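NADPH-dependent nitro/flavin reductase (Bacillus subtilis, PDB 3N2S) reduces flavin mononucleotide with NADPH as reductant and also acts on nitroaromatic compounds, quinones and azo dyes, working as a homodimeric flavoprotein. Local coordinates at residues 58-63 / 74-79; 143-148 / 155-160. One frame throughout, in Å; residues are numbered along the deposited sequence.

Contact 1: 58-63 / 74-79; sequences RELSVL and GHFFVF
Leu60 on helix 54-63 faces Phe76 of strand 75-82, their CA atoms 9.7 Å apart, at the point where the two backbones come nearest. That spacing is bridged entirely by apolar side chains, with no hydrogen bond across, and just 88 Å² is buried in all. Leu60 is the one residue the helical segment contributes. Its CG lies anti to the carbonyl carbon (chi1 -65°), and chi2 at 170° extends the CD1 branch, the one that meets the strand. This methyl comes in at the edge of the Phe76 ring, near the ring plane and not over a face, with Leu60 CD1 3.9 Å from Phe76 CE2. The neighbouring Phe76 CD2 is almost as close to it, at 4.0 Å, so the methyl sits against one side of the ring's rim. Two residues on, Val78 points the same way and adds a looser touch, its CG2 lying 4.3 Å from Leu60 CD1. One leucine methyl therefore serves both strand residues.

The other side of the strand is used differently. There the His75 imidazole brings CD2 over a face of the Phe77 ring, 3.4 Å above its plane and offset toward the rim. Gly74 and His75 form a classic beta bulge opposite Val163, at the start of the strand. His75 NE2 is hydrogen-bonded to Tyr182 OH of the second subunit, so that side faces the dimer partner. On the helix side, Val51 of strand 46-51 packs against both Leu60 and Val78, and Leu149 of helix 142-149 also touches Val78, placing the contact in the layer between the antiparallel sheet and its covering helices.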
ATOM      1  N   ARG A  58      19.832  15.526   3.219  1.00 16.91           N
ATOM      2  CA  ARG A  58      20.629  15.886   2.040  1.00 15.49           C
ATOM      3  C   ARG A  58      21.073  14.644   1.293  1.00 17.18           C
ATOM      4  O   ARG A  58      20.875  14.566   0.083  1.00 13.76           O
ATOM      5  CB  ARG A  58      21.851  16.755   2.422  1.00 15.06           C
ATOM      6  CG  ARG A  58      22.527  17.358   1.183  1.00 24.17           C
ATOM      7  CD  ARG A  58      24.010  17.614   1.390  1.00 23.63           C
ATOM      8  NE  ARG A  58      24.754  16.426   1.837  1.00 25.18           N
ATOM      9  CZ  ARG A  58      25.259  15.499   1.028  1.00 30.18           C
ATOM     10  NH1 ARG A  58      25.916  14.464   1.528  1.00 21.94           N
ATOM     11  NH2 ARG A  58      25.099  15.595  -0.285  1.00 22.00           N
ATOM     12  N   GLU A  59      21.668  13.670   2.000  1.00 15.94           N
ATOM     13  CA  GLU A  59      22.133  12.433   1.367  1.00 15.91           C
ATOM     14  C   GLU A  59      20.987  11.729   0.662  1.00 16.74           C
ATOM     15  O   GLU A  59      21.146  11.294  -0.475  1.00 17.85           O
ATOM     16  CB  GLU A  59      22.747  11.465   2.400  1.00 17.53           C
ATOM     17  CG  GLU A  59      24.065  11.899   3.004  1.00 25.27           C
ATOM     18  CD  GLU A  59      24.478  10.975   4.131  1.00 45.03           C
ATOM     19  OE1 GLU A  59      23.905  11.083   5.244  1.00 36.04           O
ATOM     20  OE2 GLU A  59      25.327  10.095   3.873  1.00 29.70           O
ATOM     21  N   LEU A  60      19.836  11.597   1.334  1.00 13.70           N
ATOM     22  CA  LEU A  60      18.661  10.933   0.761  1.00 12.73           C
ATOM     23  C   LEU A  60      18.160  11.670  -0.470  1.00 17.74           C
ATOM     24  O   LEU A  60      17.797  11.026  -1.452  1.00 17.39           O
ATOM     25  CB  LEU A  60      17.541  10.791   1.818  1.00 12.75           C
ATOM     26  CG  LEU A  60      17.866   9.870   3.024  1.00 16.74           C
ATOM     27  CD1 LEU A  60      16.827  10.000   4.106  1.00 15.73           C
ATOM     28  CD2 LEU A  60      18.089   8.397   2.596  1.00 19.97           C
ATOM     29  N   SER A  61      18.180  13.013  -0.446  1.00 15.23           N
ATOM     30  CA  SER A  61      17.778  13.816  -1.602  1.00 16.13           C
ATOM     31  C   SER A  61      18.668  13.450  -2.809  1.00 19.89           C
ATOM     32  O   SER A  61      18.152  13.218  -3.900  1.00 20.13           O
ATOM     33  CB  SER A  61      17.923  15.309  -1.286  1.00 20.79           C
ATOM     34  OG  SER A  61      17.773  16.059  -2.478  1.00 31.94           O
ATOM     35  N   VAL A  62      20.001  13.390  -2.592  1.00 16.16           N
ATOM     36  CA  VAL A  62      20.979  13.055  -3.644  1.00 15.00           C
ATOM     37  C   VAL A  62      20.725  11.649  -4.167  1.00 18.94           C
ATOM     38  O   VAL A  62      20.591  11.461  -5.389  1.00 18.61           O
ATOM     39  CB  VAL A  62      22.449  13.239  -3.175  1.00 17.95           C
ATOM     40  CG1 VAL A  62      23.432  12.723  -4.227  1.00 17.97           C
ATOM     41  CG2 VAL A  62      22.721  14.701  -2.868  1.00 17.43           C
ATOM     42  N   LEU A  63      20.625  10.666  -3.247  1.00 15.38           N
ATOM     43  CA  LEU A  63      20.367   9.265  -3.609  1.00 15.66           C
ATOM     44  C   LEU A  63      19.060   9.133  -4.374  1.00 18.74           C
ATOM     45  O   LEU A  63      18.987   8.329  -5.296  1.00 16.56           O
ATOM     46  CB  LEU A  63      20.396   8.343  -2.362  1.00 15.89           C
ATOM     47  CG  LEU A  63      21.734   8.284  -1.595  1.00 20.96           C
ATOM     48  CD1 LEU A  63      21.568   7.623  -0.214  1.00 20.50           C
ATOM     49  CD2 LEU A  63      22.826   7.626  -2.428  1.00 25.94           C
ATOM     50  N   GLY A  74       8.634  19.988   5.950  1.00 20.81           N
ATOM     51  CA  GLY A  74       8.328  20.058   7.380  1.00 19.79           C
ATOM     52  C   GLY A  74       8.890  18.885   8.163  1.00 22.58           C
ATOM     53  O   GLY A  74       9.140  19.004   9.370  1.00 19.80           O
ATOM     54  N   HIS A  75       9.038  17.719   7.479  1.00 17.66           N
ATOM     55  CA  HIS A  75       9.604  16.464   8.003  1.00 17.00           C
ATOM     56  C   HIS A  75       9.710  15.476   6.858  1.00 19.88           C
ATOM     57  O   HIS A  75       8.869  15.517   5.949  1.00 19.30           O
ATOM     58  CB  HIS A  75       8.721  15.862   9.120  1.00 17.59           C
ATOM     59  CG  HIS A  75       9.466  14.956  10.067  1.00 21.02           C
ATOM     60  ND1 HIS A  75      10.595  15.386  10.741  1.00 23.29           N
ATOM     61  CD2 HIS A  75       9.193  13.691  10.459  1.00 23.68           C
ATOM     62  CE1 HIS A  75      10.985  14.372  11.493  1.00 23.06           C
ATOM     63  NE2 HIS A  75      10.166  13.337  11.370  1.00 23.69           N
ATOM     64  N   PHE A  76      10.715  14.587   6.901  1.00 15.82           N
ATOM     65  CA  PHE A  76      10.858  13.546   5.886  1.00 14.32           C
ATOM     66  C   PHE A  76      10.727  12.172   6.540  1.00 18.40           C
ATOM     67  O   PHE A  76      11.538  11.823   7.401  1.00 19.67           O
ATOM     68  CB  PHE A  76      12.165  13.682   5.088  1.00 15.34           C
ATOM     69  CG  PHE A  76      12.261  12.757   3.895  1.00 15.63           C
ATOM     70  CD1 PHE A  76      11.375  12.877   2.824  1.00 17.00           C
ATOM     71  CD2 PHE A  76      13.245  11.768   3.831  1.00 15.25           C
ATOM     72  CE1 PHE A  76      11.464  12.005   1.731  1.00 16.68           C
ATOM     73  CE2 PHE A  76      13.336  10.916   2.737  1.00 16.88           C
ATOM     74  CZ  PHE A  76      12.455  11.049   1.692  1.00 14.48           C
ATOM     75  N   PHE A  77       9.689  11.425   6.163  1.00 12.49           N
ATOM     76  CA  PHE A  77       9.431  10.089   6.696  1.00 13.12           C
ATOM     77  C   PHE A  77       9.912   9.029   5.713  1.00 16.98           C
ATOM     78  O   PHE A  77       9.690   9.167   4.516  1.00 17.26           O
ATOM     79  CB  PHE A  77       7.929   9.881   6.964  1.00 14.33           C
ATOM     80  CG  PHE A  77       7.294  10.817   7.972  1.00 15.61           C
ATOM     81  CD1 PHE A  77       7.178  10.449   9.312  1.00 17.84           C
ATOM     82  CD2 PHE A  77       6.732  12.028   7.567  1.00 16.49           C
ATOM     83  CE1 PHE A  77       6.527  11.283  10.231  1.00 18.08           C
ATOM     84  CE2 PHE A  77       6.116  12.881   8.498  1.00 17.77           C
ATOM     85  CZ  PHE A  77       6.010  12.495   9.820  1.00 16.65           C
ATOM     86  N   VAL A  78      10.543   7.958   6.216  1.00 11.86           N
ATOM     87  CA  VAL A  78      10.939   6.846   5.345  1.00 11.11           C
ATOM     88  C   VAL A  78      10.150   5.620   5.788  1.00 13.49           C
ATOM     89  O   VAL A  78      10.285   5.181   6.940  1.00 11.02           O
ATOM     90  CB  VAL A  78      12.472   6.577   5.232  1.00 13.81           C
ATOM     91  CG1 VAL A  78      12.747   5.362   4.331  1.00 11.95           C
ATOM     92  CG2 VAL A  78      13.203   7.812   4.706  1.00 13.67           C
ATOM     93  N   PHE A  79       9.325   5.071   4.871  1.00 10.16           N
ATOM     94  CA  PHE A  79       8.527   3.882   5.161  1.00  9.92           C
ATOM     95  C   PHE A  79       9.313   2.657   4.802  1.00 13.98           C
ATOM     96  O   PHE A  79       9.814   2.558   3.678  1.00 12.50           O
ATOM     97  CB  PHE A  79       7.157   3.909   4.432  1.00 11.18           C
ATOM     98  CG  PHE A  79       6.181   4.813   5.142  1.00 12.56           C
ATOM     99  CD1 PHE A  79       5.219   4.287   5.998  1.00 13.88           C
ATOM    100  CD2 PHE A  79       6.261   6.199   5.002  1.00 13.97           C
ATOM    101  CE1 PHE A  79       4.345   5.129   6.695  1.00 13.54           C
ATOM    102  CE2 PHE A  79       5.372   7.039   5.680  1.00 15.60           C
ATOM    103  CZ  PHE A  79       4.423   6.497   6.529  1.00 12.94           C
TER

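Contact 2: 143-148 / 155-160; sequences DKVTEV and VLPLFG
Val145 and Thr146 of helix 142-149 pack on Pro157 of strand 155-164, a buried helix-on-sheet contact in the alpha-beta-alpha sandwich of this nitroreductase. Thr146 and Pro157 have the nearest CA atoms, 7.2 Å apart, and the pyrrolidine ring does all the touching on the strand side. Thr146 and Val145 divide that ring between them. The Thr146 methyl, running roughly at right angles to the proline, places CG2 3.7 Å from Pro157 CD. Val145 slides past in the opposite direction, and its CG1 is 3.9 Å from Pro157 CB. Pro157 CG, between the two, touches both methyls.

With OG1 between the backbone N and the carbonyl carbon (chi1 62°), threonine turns its hydroxyl back to its own helix and leaves CG2 for the proline. Tyr240 OH is a further hydrogen-bond partner of that hydroxyl. An alanine here removes both methyl and hydroxyl, and would probably open a gap beside Pro157 CD and leave the Tyr240 hydroxyl without this mate.

Just beyond the proline, Leu158 and Phe159 make a classic beta bulge opposite Phe79, and both side chains pack on helix 104-127. Within the helix, Thr146 OG1 donates to Asp143 O at 2.8 Å, approaching from above the carbonyl plane, 36° out of it.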
ATOM      1  N   ASP A 143      21.236   0.302  -1.024  1.00 19.45           N
ATOM      2  CA  ASP A 143      22.396  -0.084  -0.206  1.00 19.46           C
ATOM      3  C   ASP A 143      22.919   1.141   0.529  1.00 20.41           C
ATOM      4  O   ASP A 143      23.188   1.065   1.718  1.00 19.98           O
ATOM      5  CB  ASP A 143      23.500  -0.743  -1.053  1.00 22.30           C
ATOM      6  CG  ASP A 143      24.435  -1.661  -0.255  1.00 45.96           C
ATOM      7  OD1 ASP A 143      25.133  -1.157   0.657  1.00 49.32           O
ATOM      8  OD2 ASP A 143      24.499  -2.871  -0.572  1.00 55.25           O
ATOM      9  N   LYS A 144      22.970   2.300  -0.148  1.00 16.30           N
ATOM     10  CA  LYS A 144      23.415   3.538   0.485  1.00 14.86           C
ATOM     11  C   LYS A 144      22.353   4.104   1.421  1.00 17.41           C
ATOM     12  O   LYS A 144      22.704   4.642   2.465  1.00 18.14           O
ATOM     13  CB  LYS A 144      23.886   4.563  -0.561  1.00 17.56           C
ATOM     14  CG  LYS A 144      25.148   4.088  -1.281  1.00 30.52           C
ATOM     15  CD  LYS A 144      25.724   5.120  -2.239  1.00 47.71           C
ATOM     16  CE  LYS A 144      26.845   4.561  -3.095  1.00 52.34           C
ATOM     17  NZ  LYS A 144      27.975   4.026  -2.287  1.00 59.33           N
ATOM     18  N   VAL A 145      21.060   3.964   1.077  1.00 14.97           N
ATOM     19  CA  VAL A 145      19.937   4.408   1.922  1.00 14.74           C
ATOM     20  C   VAL A 145      19.942   3.623   3.257  1.00 17.70           C
ATOM     21  O   VAL A 145      19.843   4.239   4.327  1.00 15.05           O
ATOM     22  CB  VAL A 145      18.578   4.325   1.168  1.00 19.20           C
ATOM     23  CG1 VAL A 145      17.403   4.550   2.109  1.00 19.44           C
ATOM     24  CG2 VAL A 145      18.536   5.335   0.011  1.00 18.82           C
ATOM     25  N   THR A 146      20.181   2.276   3.193  1.00 14.43           N
ATOM     26  CA  THR A 146      20.240   1.462   4.409  1.00 14.97           C
ATOM     27  C   THR A 146      21.421   1.881   5.292  1.00 19.79           C
ATOM     28  O   THR A 146      21.311   1.794   6.516  1.00 17.85           O
ATOM     29  CB  THR A 146      20.240  -0.051   4.102  1.00 26.21           C
ATOM     30  OG1 THR A 146      21.394  -0.395   3.339  1.00 28.93           O
ATOM     31  CG2 THR A 146      18.971  -0.511   3.382  1.00 24.42           C
ATOM     32  N   GLU A 147      22.531   2.375   4.683  1.00 17.80           N
ATOM     33  CA  GLU A 147      23.679   2.870   5.445  1.00 18.14           C
ATOM     34  C   GLU A 147      23.330   4.205   6.117  1.00 19.51           C
ATOM     35  O   GLU A 147      23.709   4.411   7.266  1.00 16.71           O
ATOM     36  CB  GLU A 147      24.918   3.060   4.552  1.00 20.53           C
ATOM     37  CG  GLU A 147      25.496   1.793   3.969  1.00 40.27           C
ATOM     38  CD  GLU A 147      26.850   2.060   3.351  1.00 71.80           C
ATOM     39  OE1 GLU A 147      26.949   2.056   2.104  1.00 59.43           O
ATOM     40  OE2 GLU A 147      27.804   2.337   4.114  1.00 76.96           O
ATOM     41  N   VAL A 148      22.607   5.115   5.404  1.00 18.00           N
ATOM     42  CA  VAL A 148      22.197   6.414   5.968  1.00 17.86           C
ATOM     43  C   VAL A 148      21.278   6.177   7.190  1.00 20.42           C
ATOM     44  O   VAL A 148      21.461   6.792   8.250  1.00 20.11           O
ATOM     45  CB  VAL A 148      21.508   7.322   4.895  1.00 21.67           C
ATOM     46  CG1 VAL A 148      20.834   8.542   5.523  1.00 20.99           C
ATOM     47  CG2 VAL A 148      22.483   7.758   3.812  1.00 21.22           C
ATOM     48  N   VAL A 155      14.807  -5.436   7.116  1.00 11.10           N
ATOM     49  CA  VAL A 155      14.237  -4.085   7.042  1.00 11.44           C
ATOM     50  C   VAL A 155      14.550  -3.562   5.634  1.00 16.96           C
ATOM     51  O   VAL A 155      15.712  -3.565   5.216  1.00 14.71           O
ATOM     52  CB  VAL A 155      14.684  -3.115   8.175  1.00 14.16           C
ATOM     53  CG1 VAL A 155      14.112  -1.713   7.960  1.00 14.14           C
ATOM     54  CG2 VAL A 155      14.266  -3.631   9.543  1.00 13.08           C
ATOM     55  N   LEU A 156      13.500  -3.187   4.880  1.00 12.69           N
ATOM     56  CA  LEU A 156      13.686  -2.692   3.527  1.00 11.86           C
ATOM     57  C   LEU A 156      13.050  -1.308   3.348  1.00 14.42           C
ATOM     58  O   LEU A 156      11.817  -1.218   3.299  1.00 12.15           O
ATOM     59  CB  LEU A 156      13.093  -3.693   2.493  1.00 11.21           C
ATOM     60  CG  LEU A 156      13.410  -3.412   1.004  1.00 15.97           C
ATOM     61  CD1 LEU A 156      14.902  -3.718   0.680  1.00 15.22           C
ATOM     62  CD2 LEU A 156      12.540  -4.261   0.097  1.00 16.66           C
ATOM     63  N   PRO A 157      13.850  -0.231   3.170  1.00 11.77           N
ATOM     64  CA  PRO A 157      13.236   1.087   2.873  1.00 10.69           C
ATOM     65  C   PRO A 157      12.516   0.989   1.513  1.00 12.27           C
ATOM     66  O   PRO A 157      13.025   0.374   0.588  1.00 12.32           O
ATOM     67  CB  PRO A 157      14.438   2.044   2.829  1.00 12.76           C
ATOM     68  CG  PRO A 157      15.572   1.294   3.564  1.00 17.71           C
ATOM     69  CD  PRO A 157      15.329  -0.145   3.172  1.00 13.85           C
ATOM     70  N   LEU A 158      11.277   1.487   1.443  1.00  8.05           N
ATOM     71  CA  LEU A 158      10.448   1.376   0.239  1.00  8.25           C
ATOM     72  C   LEU A 158      10.319   2.711  -0.467  1.00 12.84           C
ATOM     73  O   LEU A 158      10.416   2.775  -1.692  1.00 12.67           O
ATOM     74  CB  LEU A 158       9.032   0.856   0.614  1.00  7.59           C
ATOM     75  CG  LEU A 158       8.965  -0.419   1.469  1.00 11.35           C
ATOM     76  CD1 LEU A 158       7.523  -0.773   1.787  1.00  8.82           C
ATOM     77  CD2 LEU A 158       9.640  -1.601   0.740  1.00 13.07           C
ATOM     78  N   PHE A 159      10.023   3.765   0.303  1.00 11.01           N
ATOM     79  CA  PHE A 159       9.845   5.127  -0.230  1.00 10.36           C
ATOM     80  C   PHE A 159       9.863   6.096   0.931  1.00 15.37           C
ATOM     81  O   PHE A 159       9.581   5.709   2.068  1.00 13.33           O
ATOM     82  CB  PHE A 159       8.499   5.281  -0.992  1.00 11.29           C
ATOM     83  CG  PHE A 159       7.306   4.731  -0.232  1.00 11.97           C
ATOM     84  CD1 PHE A 159       6.656   5.501   0.725  1.00 11.87           C
ATOM     85  CD2 PHE A 159       6.843   3.434  -0.467  1.00 13.18           C
ATOM     86  CE1 PHE A 159       5.597   4.976   1.452  1.00 12.80           C
ATOM     87  CE2 PHE A 159       5.770   2.912   0.262  1.00 16.04           C
ATOM     88  CZ  PHE A 159       5.157   3.683   1.218  1.00 13.38           C
ATOM     89  N   GLY A 160      10.177   7.342   0.616  1.00 11.59           N
ATOM     90  CA  GLY A 160      10.071   8.429   1.567  1.00 12.30           C
ATOM     91  C   GLY A 160       8.718   9.098   1.383  1.00 14.71           C
ATOM     92  O   GLY A 160       7.991   8.835   0.398  1.00 11.91           O
TER

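In the fold
Contact 1 is complete before contact 2 begins along the chain, yet their centres lie 10 Å apart, because strands 75-82 and 155-164 are antiparallel neighbours in the four-stranded sheet. Two probable backbone hydrogen bonds, Phe79 O to Leu158 N and Phe79 N to Phe159 O, join them directly. Helices 54-63 and 142-149 sit side by side over the same face: Leu60 touches Val145, and Val78 below touches Pro157, so the two contacts form one apolar layer. Strand residues of both also reach the second subunit, Phe77 packing on its Tyr182 and Phe159 on its Ile112, a residue of an FMN pocket. The shared sheet has these two helices on one face, and helix 104-127 together with residues of the second subunit on the other.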